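Local atomic coordinates of Mypaa.01249.c (Mycobacterium paratuberculosis, PDB entry 3RD5), a protein that probably acts as an oxidoreductase of the short-chain dehydrogenase/reductase family, with a substrate that is not established. Residues Gln111-His116 with Tyr165-Ala171. Coordinates in Å, arbitrary orientation, origin at the centre of the assembly. Numbering follows the deposited sequence.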
ATOM      1  N   GLN A 111       7.620   2.412 -11.470  1.00 12.68           N
ATOM      2  CA  GLN A 111       6.716   2.985 -10.467  1.00 12.39           C
ATOM      3  C   GLN A 111       5.381   2.246 -10.487  1.00 12.52           C
ATOM      4  O   GLN A 111       4.888   1.835  -9.436  1.00 12.60           O
ATOM      5  CB  GLN A 111       6.577   4.498 -10.616  1.00 11.99           C
ATOM      6  CG  GLN A 111       7.909   5.210 -10.483  1.00 12.81           C
ATOM      7  CD  GLN A 111       7.775   6.702 -10.387  1.00 12.62           C
ATOM      8  OE1 GLN A 111       7.266   7.236  -9.380  1.00 12.35           O
ATOM      9  NE2 GLN A 111       8.239   7.411 -11.420  1.00 13.80           N
ATOM     10  N   ILE A 112       4.738   2.123 -11.640  1.00 12.61           N
ATOM     11  CA  ILE A 112       3.480   1.351 -11.677  1.00 12.11           C
ATOM     12  C   ILE A 112       3.750  -0.093 -11.267  1.00 12.15           C
ATOM     13  O   ILE A 112       2.914  -0.720 -10.584  1.00 13.22           O
ATOM     14  CB  ILE A 112       2.762   1.479 -13.035  1.00 12.01           C
ATOM     15  CG1 ILE A 112       1.331   0.983 -12.979  1.00 12.63           C
ATOM     16  CG2 ILE A 112       3.499   0.731 -14.157  1.00 13.56           C
ATOM     17  CD1 ILE A 112       0.368   1.894 -12.198  1.00 13.63           C
ATOM     18  N   GLY A 113       4.899  -0.630 -11.656  1.00 13.10           N
ATOM     19  CA  GLY A 113       5.226  -2.027 -11.361  1.00 13.70           C
ATOM     20  C   GLY A 113       5.414  -2.291  -9.877  1.00 13.72           C
ATOM     21  O   GLY A 113       4.954  -3.326  -9.357  1.00 14.34           O
ATOM     22  N   THR A 114       6.118  -1.422  -9.202  1.00 13.15           N
ATOM     23  CA  THR A 114       6.406  -1.568  -7.772  1.00 13.27           C
ATOM     24  C   THR A 114       5.184  -1.191  -6.940  1.00 13.08           C
ATOM     25  O   THR A 114       4.721  -1.940  -6.076  1.00 14.75           O
ATOM     26  CB  THR A 114       7.570  -0.654  -7.337  1.00 14.01           C
ATOM     27  OG1 THR A 114       8.744  -0.962  -8.110  1.00 15.29           O
ATOM     28  CG2 THR A 114       7.882  -0.809  -5.828  1.00 16.32           C
ATOM     29  N   ASN A 115       4.642   0.004  -7.182  1.00 11.71           N
ATOM     30  CA  ASN A 115       3.698   0.623  -6.265  1.00 11.04           C
ATOM     31  C   ASN A 115       2.314   0.024  -6.413  1.00 11.54           C
ATOM     32  O   ASN A 115       1.584  -0.097  -5.434  1.00 12.19           O
ATOM     33  CB  ASN A 115       3.628   2.114  -6.558  1.00 11.43           C
ATOM     34  CG  ASN A 115       4.933   2.862  -6.313  1.00 11.59           C
ATOM     35  OD1 ASN A 115       5.892   2.310  -5.750  1.00 12.55           O
ATOM     36  ND2 ASN A 115       4.985   4.135  -6.737  1.00 11.86           N
ATOM     37  N   HIS A 116       1.948  -0.331  -7.647  1.00 11.51           N
ATOM     38  CA  HIS A 116       0.648  -0.926  -7.913  1.00 10.89           C
ATOM     39  C   HIS A 116       0.703  -2.421  -8.254  1.00 11.52           C
ATOM     40  O   HIS A 116       0.091  -3.247  -7.567  1.00 12.91           O
ATOM     41  CB  HIS A 116      -0.104  -0.143  -9.022  1.00 12.02           C
ATOM     42  CG  HIS A 116      -1.351  -0.809  -9.475  1.00 11.55           C
ATOM     43  ND1 HIS A 116      -2.445  -0.986  -8.660  1.00 13.29           N
ATOM     44  CD2 HIS A 116      -1.673  -1.366 -10.666  1.00 12.59           C
ATOM     45  CE1 HIS A 116      -3.383  -1.652  -9.323  1.00 13.48           C
ATOM     46  NE2 HIS A 116      -2.940  -1.893 -10.556  1.00 12.94           N
ATOM     47  N   TYR A 165       4.739   8.571 -11.194  1.00 12.09           N
ATOM     48  CA  TYR A 165       4.346   8.463  -9.778  1.00 11.49           C
ATOM     49  C   TYR A 165       2.829   8.626  -9.630  1.00 11.60           C
ATOM     50  O   TYR A 165       2.147   7.800  -9.017  1.00 12.09           O
ATOM     51  CB  TYR A 165       5.091   9.465  -8.904  1.00 11.60           C
ATOM     52  CG  TYR A 165       4.902   9.216  -7.412  1.00 11.81           C
ATOM     53  CD1 TYR A 165       5.230   7.985  -6.832  1.00 12.09           C
ATOM     54  CD2 TYR A 165       4.343  10.178  -6.602  1.00 12.91           C
ATOM     55  CE1 TYR A 165       5.042   7.754  -5.485  1.00 12.30           C
ATOM     56  CE2 TYR A 165       4.155   9.958  -5.270  1.00 13.07           C
ATOM     57  CZ  TYR A 165       4.516   8.752  -4.710  1.00 13.22           C
ATOM     58  OH  TYR A 165       4.271   8.541  -3.345  1.00 14.38           O
ATOM     59  N   SER A 166       2.305   9.697 -10.183  1.00 11.89           N
ATOM     60  CA  SER A 166       0.891  10.012 -10.059  1.00 11.98           C
ATOM     61  C   SER A 166       0.003   8.924 -10.625  1.00 11.89           C
ATOM     62  O   SER A 166      -1.046   8.574 -10.035  1.00 12.00           O
ATOM     63  CB  SER A 166       0.575  11.340 -10.738  1.00 12.70           C
ATOM     64  OG  SER A 166       1.231  12.440 -10.107  1.00 13.96           O
ATOM     65  N   GLN A 167       0.385   8.319 -11.769  1.00 11.72           N
ATOM     66  CA  GLN A 167      -0.411   7.228 -12.309  1.00 12.26           C
ATOM     67  C   GLN A 167      -0.490   6.094 -11.291  1.00 10.74           C
ATOM     68  O   GLN A 167      -1.552   5.495 -11.088  1.00 12.14           O
ATOM     69  CB  GLN A 167       0.141   6.696 -13.663  1.00 12.92           C
ATOM     70  CG  GLN A 167      -0.772   5.651 -14.286  1.00 13.05           C
ATOM     71  CD  GLN A 167      -0.236   4.989 -15.561  1.00 13.52           C
ATOM     72  OE1 GLN A 167      -0.960   4.942 -16.574  1.00 14.52           O
ATOM     73  NE2 GLN A 167       0.927   4.346 -15.475  1.00 12.80           N
ATOM     74  N   SER A 168       0.651   5.774 -10.681  1.00 10.76           N
ATOM     75  CA  SER A 168       0.702   4.675  -9.718  1.00 10.90           C
ATOM     76  C   SER A 168      -0.114   4.937  -8.454  1.00 10.58           C
ATOM     77  O   SER A 168      -0.728   4.027  -7.904  1.00 11.46           O
ATOM     78  CB  SER A 168       2.161   4.295  -9.383  1.00 12.33           C
ATOM     79  OG  SER A 168       2.778   5.165  -8.459  1.00 12.78           O
ATOM     80  N   LYS A 169      -0.100   6.187  -8.020  1.00 11.19           N
ATOM     81  CA  LYS A 169      -0.832   6.609  -6.795  1.00 11.62           C
ATOM     82  C   LYS A 169      -2.335   6.673  -7.010  1.00 11.29           C
ATOM     83  O   LYS A 169      -3.143   6.342  -6.137  1.00 11.70           O
ATOM     84  CB  LYS A 169      -0.223   7.866  -6.208  1.00 11.96           C
ATOM     85  CG  LYS A 169       1.220   7.691  -5.751  1.00 11.67           C
ATOM     86  CD  LYS A 169       1.322   6.825  -4.510  1.00 12.50           C
ATOM     87  CE  LYS A 169       2.170   5.592  -4.669  1.00 13.11           C
ATOM     88  NZ  LYS A 169       2.093   4.766  -3.416  1.00 13.60           N
ATOM     89  N   LEU A 170      -2.750   7.070  -8.209  1.00 11.47           N
ATOM     90  CA  LEU A 170      -4.130   6.959  -8.634  1.00 12.28           C
ATOM     91  C   LEU A 170      -4.549   5.484  -8.720  1.00 11.48           C
ATOM     92  O   LEU A 170      -5.618   5.105  -8.229  1.00 11.66           O
ATOM     93  CB  LEU A 170      -4.311   7.691  -9.972  1.00 12.42           C
ATOM     94  CG  LEU A 170      -5.700   7.530 -10.593  1.00 12.05           C
ATOM     95  CD1 LEU A 170      -6.870   8.034  -9.702  1.00 14.44           C
ATOM     96  CD2 LEU A 170      -5.764   8.201 -11.955  1.00 14.44           C
ATOM     97  N   ALA A 171      -3.689   4.646  -9.292  1.00 10.84           N
ATOM     98  CA  ALA A 171      -3.944   3.210  -9.339  1.00 11.25           C
ATOM     99  C   ALA A 171      -4.181   2.609  -7.957  1.00 11.35           C
ATOM    100  O   ALA A 171      -5.084   1.799  -7.762  1.00 11.98           O
ATOM    101  CB  ALA A 171      -2.829   2.469 -10.081  1.00 11.61           C
TER
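His116 lays one face of its imidazole over Ala171, whose CB sits 3.9 Å from the ring centroid in a CH-pi contact; at the ring edge, NE2 is hydrogen-bonded to Ser281 OG. Segments 111-116 and 165-171 belong to helices 110-126 and 161-185, which flank the sheet of a Rossmann-type SDR fold; they run in the same general direction, their axes approaching to 8.6 Å and crossing at -30°. Tyr165 and Lys169 have the spacing of the family's YxxxK motif, and Asn115, set in a wider pi-type turn at 112-116, probably corresponds to the SDR active-site asparagine. One turn before His116, Ile112 CD1 packs on Ala171 CB (3.9 Å) and on Ser168 CA (3.7 Å); the small Ser168 and Ala171 allow a close approach, 4.8 Å between the CA atoms of Ile112 and Ser168. Gln111 OE1 lies 3.2 Å from Tyr165 CB, a van der Waals contact; OE1 is hydrogen-bonded to Ala98 N and NE2 to Tyr159 OH. Lys169 turns its amine to Asn172, though its CE touches Asn115 ND2 at 3.8 Å. Asn115 ND2 donates to Ser168 OG (3.0 Å), and that hydroxyl in turn donates to Tyr165 O at 2.8 Å.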